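PDB 3QNK: putative lipoprotein from Bacteroides fragilis, which probably binds glycans at the outer membrane as a SusD-like lipoprotein, helping a partner transporter to take them up, as in relatives of its family. Local coordinates for residues F113-K124 with A183-Y194. Residues are numbered along the deposited sequence; the frame is centred on the assembly and turned at random.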
loop_
_atom_site.group_PDB
_atom_site.type_symbol
_atom_site.label_atom_id
_atom_site.label_comp_id
_atom_site.label_asym_id
_atom_site.label_seq_id
_atom_site.Cartn_x
_atom_site.Cartn_y
_atom_site.Cartn_z
ATOM N N PHE B 113 -21.435 -10.682 2.011
ATOM C CA PHE B 113 -21.592 -9.799 0.858
ATOM C C PHE B 113 -20.282 -9.101 0.559
ATOM O O PHE B 113 -19.890 -9.035 -0.603
ATOM C CB PHE B 113 -22.721 -8.764 1.101
ATOM C CG PHE B 113 -22.842 -7.718 0.016
ATOM C CD1 PHE B 113 -23.474 -8.012 -1.188
ATOM C CD2 PHE B 113 -22.264 -6.463 0.172
ATOM C CE1 PHE B 113 -23.556 -7.063 -2.201
ATOM C CE2 PHE B 113 -22.362 -5.500 -0.836
ATOM C CZ PHE B 113 -22.997 -5.813 -2.021
ATOM N N LEU B 114 -19.611 -8.573 1.614
ATOM C CA LEU B 114 -18.348 -7.850 1.474
ATOM C C LEU B 114 -17.222 -8.775 1.032
ATOM O O LEU B 114 -16.502 -8.412 0.108
ATOM C CB LEU B 114 -17.976 -7.090 2.756
ATOM C CG LEU B 114 -18.837 -5.838 3.031
ATOM C CD1 LEU B 114 -18.596 -5.313 4.420
ATOM C CD2 LEU B 114 -18.574 -4.725 2.031
ATOM N N ARG B 115 -17.106 -9.980 1.613
ATOM C CA ARG B 115 -16.046 -10.913 1.213
ATOM C C ARG B 115 -16.213 -11.328 -0.246
ATOM O O ARG B 115 -15.213 -11.441 -0.962
ATOM C CB ARG B 115 -15.981 -12.153 2.127
ATOM C CG ARG B 115 -14.745 -13.020 1.852
ATOM C CD ARG B 115 -14.554 -14.107 2.864
ATOM N NE ARG B 115 -15.578 -15.136 2.729
ATOM C CZ ARG B 115 -15.585 -16.269 3.418
ATOM N NH1 ARG B 115 -14.617 -16.530 4.295
ATOM N NH2 ARG B 115 -16.560 -17.149 3.245
ATOM N N ALA B 116 -17.474 -11.521 -0.688
ATOM C CA ALA B 116 -17.819 -11.873 -2.066
ATOM C C ALA B 116 -17.413 -10.750 -3.007
ATOM O O ALA B 116 -16.810 -10.994 -4.053
ATOM C CB ALA B 116 -19.307 -12.138 -2.171
HETATM N N MSE B 117 -17.706 -9.512 -2.607
HETATM C CA MSE B 117 -17.370 -8.308 -3.343
HETATM C C MSE B 117 -15.859 -8.151 -3.484
HETATM O O MSE B 117 -15.401 -7.771 -4.565
HETATM C CB MSE B 117 -17.982 -7.088 -2.649
HETATM C CG MSE B 117 -17.501 -5.784 -3.234
HETATM SE SE MSE B 117 -18.561 -4.334 -2.650
HETATM C CE MSE B 117 -20.023 -4.554 -3.919
ATOM N N PHE B 118 -15.100 -8.432 -2.422
ATOM C CA PHE B 118 -13.635 -8.295 -2.426
ATOM C C PHE B 118 -12.994 -9.332 -3.324
ATOM O O PHE B 118 -12.142 -8.952 -4.127
ATOM C CB PHE B 118 -13.046 -8.360 -1.008
ATOM C CG PHE B 118 -13.507 -7.248 -0.101
ATOM C CD1 PHE B 118 -13.713 -5.965 -0.591
ATOM C CD2 PHE B 118 -13.690 -7.467 1.253
ATOM C CE1 PHE B 118 -14.135 -4.931 0.251
ATOM C CE2 PHE B 118 -14.115 -6.430 2.098
ATOM C CZ PHE B 118 -14.328 -5.166 1.588
ATOM N N TYR B 119 -13.429 -10.609 -3.243
ATOM C CA TYR B 119 -12.911 -11.672 -4.093
ATOM C C TYR B 119 -13.284 -11.441 -5.553
ATOM O O TYR B 119 -12.459 -11.711 -6.436
ATOM C CB TYR B 119 -13.391 -13.041 -3.646
ATOM C CG TYR B 119 -12.423 -13.760 -2.723
ATOM C CD1 TYR B 119 -11.171 -14.176 -3.177
ATOM C CD2 TYR B 119 -12.781 -14.086 -1.419
ATOM C CE1 TYR B 119 -10.280 -14.837 -2.335
ATOM C CE2 TYR B 119 -11.903 -14.762 -0.576
ATOM C CZ TYR B 119 -10.650 -15.114 -1.032
ATOM O OH TYR B 119 -9.796 -15.772 -0.194
ATOM N N PHE B 120 -14.496 -10.895 -5.820
ATOM C CA PHE B 120 -14.922 -10.609 -7.193
ATOM C C PHE B 120 -14.014 -9.575 -7.835
ATOM O O PHE B 120 -13.703 -9.742 -8.996
ATOM C CB PHE B 120 -16.384 -10.152 -7.258
ATOM C CG PHE B 120 -16.952 -9.961 -8.653
ATOM C CD1 PHE B 120 -16.752 -10.920 -9.647
ATOM C CD2 PHE B 120 -17.754 -8.861 -8.951
ATOM C CE1 PHE B 120 -17.303 -10.745 -10.928
ATOM C CE2 PHE B 120 -18.319 -8.706 -10.226
ATOM C CZ PHE B 120 -18.087 -9.642 -11.199
ATOM N N GLU B 121 -13.538 -8.555 -7.086
ATOM C CA GLU B 121 -12.591 -7.561 -7.622
ATOM C C GLU B 121 -11.289 -8.201 -8.080
ATOM O O GLU B 121 -10.695 -7.759 -9.071
ATOM C CB GLU B 121 -12.261 -6.461 -6.618
ATOM C CG GLU B 121 -13.059 -5.192 -6.850
ATOM C CD GLU B 121 -13.072 -4.607 -8.251
ATOM O OE1 GLU B 121 -11.972 -4.385 -8.803
ATOM O OE2 GLU B 121 -14.175 -4.344 -8.786
HETATM N N MSE B 122 -10.857 -9.252 -7.380
HETATM C CA MSE B 122 -9.646 -9.980 -7.725
HETATM C C MSE B 122 -9.898 -10.912 -8.897
HETATM O O MSE B 122 -9.143 -10.883 -9.869
HETATM C CB MSE B 122 -9.133 -10.766 -6.512
HETATM C CG MSE B 122 -8.600 -9.861 -5.408
HETATM SE SE MSE B 122 -7.640 -10.866 -4.091
HETATM C CE MSE B 122 -9.045 -11.343 -3.029
ATOM N N VAL B 123 -10.956 -11.732 -8.815
ATOM C CA VAL B 123 -11.297 -12.727 -9.838
ATOM C C VAL B 123 -11.553 -12.074 -11.190
ATOM O O VAL B 123 -11.024 -12.579 -12.186
ATOM C CB VAL B 123 -12.465 -13.649 -9.393
ATOM C CG1 VAL B 123 -12.894 -14.598 -10.506
ATOM C CG2 VAL B 123 -12.055 -14.445 -8.167
ATOM N N LYS B 124 -12.292 -10.937 -11.242
ATOM C CA LYS B 124 -12.573 -10.253 -12.520
ATOM C C LYS B 124 -11.257 -9.771 -13.217
ATOM O O LYS B 124 -11.258 -9.562 -14.423
ATOM C CB LYS B 124 -13.611 -9.111 -12.373
ATOM C CG LYS B 124 -13.183 -7.934 -11.504
ATOM C CD LYS B 124 -14.139 -6.733 -11.651
ATOM C CE LYS B 124 -15.354 -6.745 -10.752
ATOM N NZ LYS B 124 -16.487 -5.962 -11.354
ATOM N N ALA B 183 -29.075 -6.001 -2.915
ATOM C CA ALA B 183 -27.677 -5.790 -3.290
ATOM C C ALA B 183 -26.985 -7.132 -3.532
ATOM O O ALA B 183 -26.287 -7.285 -4.534
ATOM C CB ALA B 183 -26.958 -4.991 -2.214
ATOM N N ALA B 184 -27.241 -8.127 -2.660
ATOM C CA ALA B 184 -26.653 -9.463 -2.780
ATOM C C ALA B 184 -27.128 -10.154 -4.063
ATOM O O ALA B 184 -26.295 -10.673 -4.803
ATOM C CB ALA B 184 -26.987 -10.300 -1.565
ATOM N N TYR B 185 -28.445 -10.109 -4.364
ATOM C CA TYR B 185 -28.989 -10.714 -5.579
ATOM C C TYR B 185 -28.468 -10.000 -6.815
ATOM O O TYR B 185 -28.099 -10.664 -7.794
ATOM C CB TYR B 185 -30.523 -10.716 -5.563
ATOM C CG TYR B 185 -31.141 -11.926 -4.891
ATOM C CD1 TYR B 185 -31.007 -13.200 -5.441
ATOM C CD2 TYR B 185 -31.943 -11.785 -3.754
ATOM C CE1 TYR B 185 -31.577 -14.315 -4.826
ATOM C CE2 TYR B 185 -32.556 -12.890 -3.154
ATOM C CZ TYR B 185 -32.372 -14.153 -3.694
ATOM O OH TYR B 185 -32.963 -15.247 -3.098
ATOM N N ALA B 186 -28.412 -8.653 -6.768
ATOM C CA ALA B 186 -27.896 -7.839 -7.865
ATOM C C ALA B 186 -26.411 -8.171 -8.136
ATOM O O ALA B 186 -26.061 -8.378 -9.298
ATOM C CB ALA B 186 -28.074 -6.364 -7.564
ATOM N N LEU B 187 -25.569 -8.311 -7.086
ATOM C CA LEU B 187 -24.169 -8.662 -7.313
ATOM C C LEU B 187 -24.083 -10.069 -7.859
ATOM O O LEU B 187 -23.322 -10.280 -8.806
ATOM C CB LEU B 187 -23.278 -8.492 -6.061
ATOM C CG LEU B 187 -21.724 -8.591 -6.261
ATOM C CD1 LEU B 187 -21.213 -7.619 -7.296
ATOM C CD2 LEU B 187 -20.972 -8.384 -4.959
ATOM N N LYS B 188 -24.921 -10.996 -7.345
ATOM C CA LYS B 188 -24.987 -12.394 -7.766
ATOM C C LYS B 188 -25.212 -12.474 -9.268
ATOM O O LYS B 188 -24.430 -13.143 -9.949
ATOM C CB LYS B 188 -26.092 -13.149 -6.997
ATOM C CG LYS B 188 -25.887 -14.653 -6.846
ATOM C CD LYS B 188 -26.781 -15.314 -5.789
ATOM C CE LYS B 188 -27.206 -16.722 -6.194
ATOM N NZ LYS B 188 -28.536 -16.773 -6.895
ATOM N N SER B 189 -26.215 -11.723 -9.804
ATOM C CA SER B 189 -26.543 -11.723 -11.243
ATOM C C SER B 189 -25.342 -11.285 -12.106
ATOM O O SER B 189 -25.136 -11.888 -13.161
ATOM C CB SER B 189 -27.761 -10.848 -11.540
ATOM O OG SER B 189 -27.510 -9.453 -11.476
ATOM N N ARG B 190 -24.541 -10.276 -11.669
ATOM C CA ARG B 190 -23.364 -9.839 -12.432
ATOM C C ARG B 190 -22.271 -10.896 -12.400
ATOM O O ARG B 190 -21.739 -11.231 -13.465
ATOM C CB ARG B 190 -22.816 -8.520 -11.911
ATOM C CG ARG B 190 -21.818 -7.907 -12.875
ATOM C CD ARG B 190 -20.942 -6.922 -12.159
ATOM N NE ARG B 190 -21.688 -5.716 -11.813
ATOM C CZ ARG B 190 -21.173 -4.664 -11.188
ATOM N NH1 ARG B 190 -19.898 -4.662 -10.815
ATOM N NH2 ARG B 190 -21.930 -3.607 -10.925
ATOM N N VAL B 191 -21.947 -11.437 -11.174
ATOM C CA VAL B 191 -20.955 -12.507 -10.972
ATOM C C VAL B 191 -21.336 -13.748 -11.847
ATOM O O VAL B 191 -20.470 -14.303 -12.538
ATOM C CB VAL B 191 -20.802 -12.861 -9.478
ATOM C CG1 VAL B 191 -19.829 -14.008 -9.279
ATOM C CG2 VAL B 191 -20.326 -11.654 -8.691
ATOM N N GLU B 192 -22.627 -14.110 -11.876
ATOM C CA GLU B 192 -23.136 -15.210 -12.685
ATOM C C GLU B 192 -23.011 -14.911 -14.185
ATOM O O GLU B 192 -22.703 -15.810 -14.964
ATOM C CB GLU B 192 -24.601 -15.530 -12.336
ATOM C CG GLU B 192 -24.817 -16.149 -10.957
ATOM C CD GLU B 192 -26.240 -16.123 -10.407
ATOM O OE1 GLU B 192 -26.999 -15.191 -10.754
ATOM O OE2 GLU B 192 -26.593 -17.021 -9.606
ATOM N N LEU B 193 -23.225 -13.648 -14.593
ATOM C CA LEU B 193 -23.123 -13.239 -15.994
ATOM C C LEU B 193 -21.665 -13.288 -16.460
ATOM O O LEU B 193 -21.376 -13.748 -17.576
ATOM C CB LEU B 193 -23.720 -11.830 -16.185
ATOM C CG LEU B 193 -23.814 -11.290 -17.623
ATOM C CD1 LEU B 193 -24.784 -12.113 -18.470
ATOM C CD2 LEU B 193 -24.207 -9.847 -17.627
ATOM N N TYR B 194 -20.751 -12.819 -15.594
ATOM C CA TYR B 194 -19.306 -12.825 -15.840
ATOM C C TYR B 194 -18.825 -14.262 -16.075
ATOM O O TYR B 194 -18.013 -14.447 -16.969
ATOM C CB TYR B 194 -18.542 -12.119 -14.683
ATOM C CG TYR B 194 -18.481 -10.601 -14.815
ATOM C CD1 TYR B 194 -19.514 -9.888 -15.421
ATOM C CD2 TYR B 194 -17.356 -9.888 -14.409
ATOM C CE1 TYR B 194 -19.429 -8.507 -15.622
ATOM C CE2 TYR B 194 -17.274 -8.494 -14.577
ATOM C CZ TYR B 194 -18.328 -7.804 -15.161
ATOM O OH TYR B 194 -18.312 -6.436 -15.305
#
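Phe120 plugs into a hole formed by Leu187, Arg190, Val191 and Tyr194, a single knob into a hole between two near-parallel helices of the alpha-alpha superhelix, the TPR-like helical scaffold of SusD proteins. The axes of 113-124 and 183-194 run 25° apart and approach no closer than 11.0 Å, a wide spacing filled mainly by Phe120, Leu187 and Phe113. With CG anti to the backbone N (chi1 -174°), the Phe120 ring reaches across to the second helix. Val191 CG2 sits squarely over one face, 3.6 Å from the Phe120 ring centroid in a CH-pi contact, while Lys124 CE of its own helix lies over the opposite face, displaced toward the rim. The ring is thus sandwiched between aliphatic groups, with Arg190 CD at its edge. Tyr194 completes the hole obliquely, its ring plane turned 57° from that of Phe120. Leu187 bridges to the earlier turns by dividing its branches: CD1 meets Phe120 CD2 at 4.0 Å, whereas CD2 rests on the backbone and CB of selenomethionine Met117. Toward Phe113 and Ala183 small alanines bring the backbones nearer, Phe113 CA lying 6.2 Å from Ala184 CA; the Phe113 ring meets Ala184 through its CA and turns an edge to the carbonyl O of Ala183. No hydrogen bond crosses anywhere between the segments. Beyond the Phe120 core, at the same end, the looser margin turns polar; Tyr194 is partly exposed there. Two like charges converge, probably eased by Glu393 of helix 391-405, which pairs with Arg190, and by Glu121, in a long salt bridge to Lys124. Lys124 also makes a cation-pi contact with Tyr455. Bent at chi3, the Lys124 chain brings NZ to the edge of the guanidinium, 3.7 Å from Arg190 NH1.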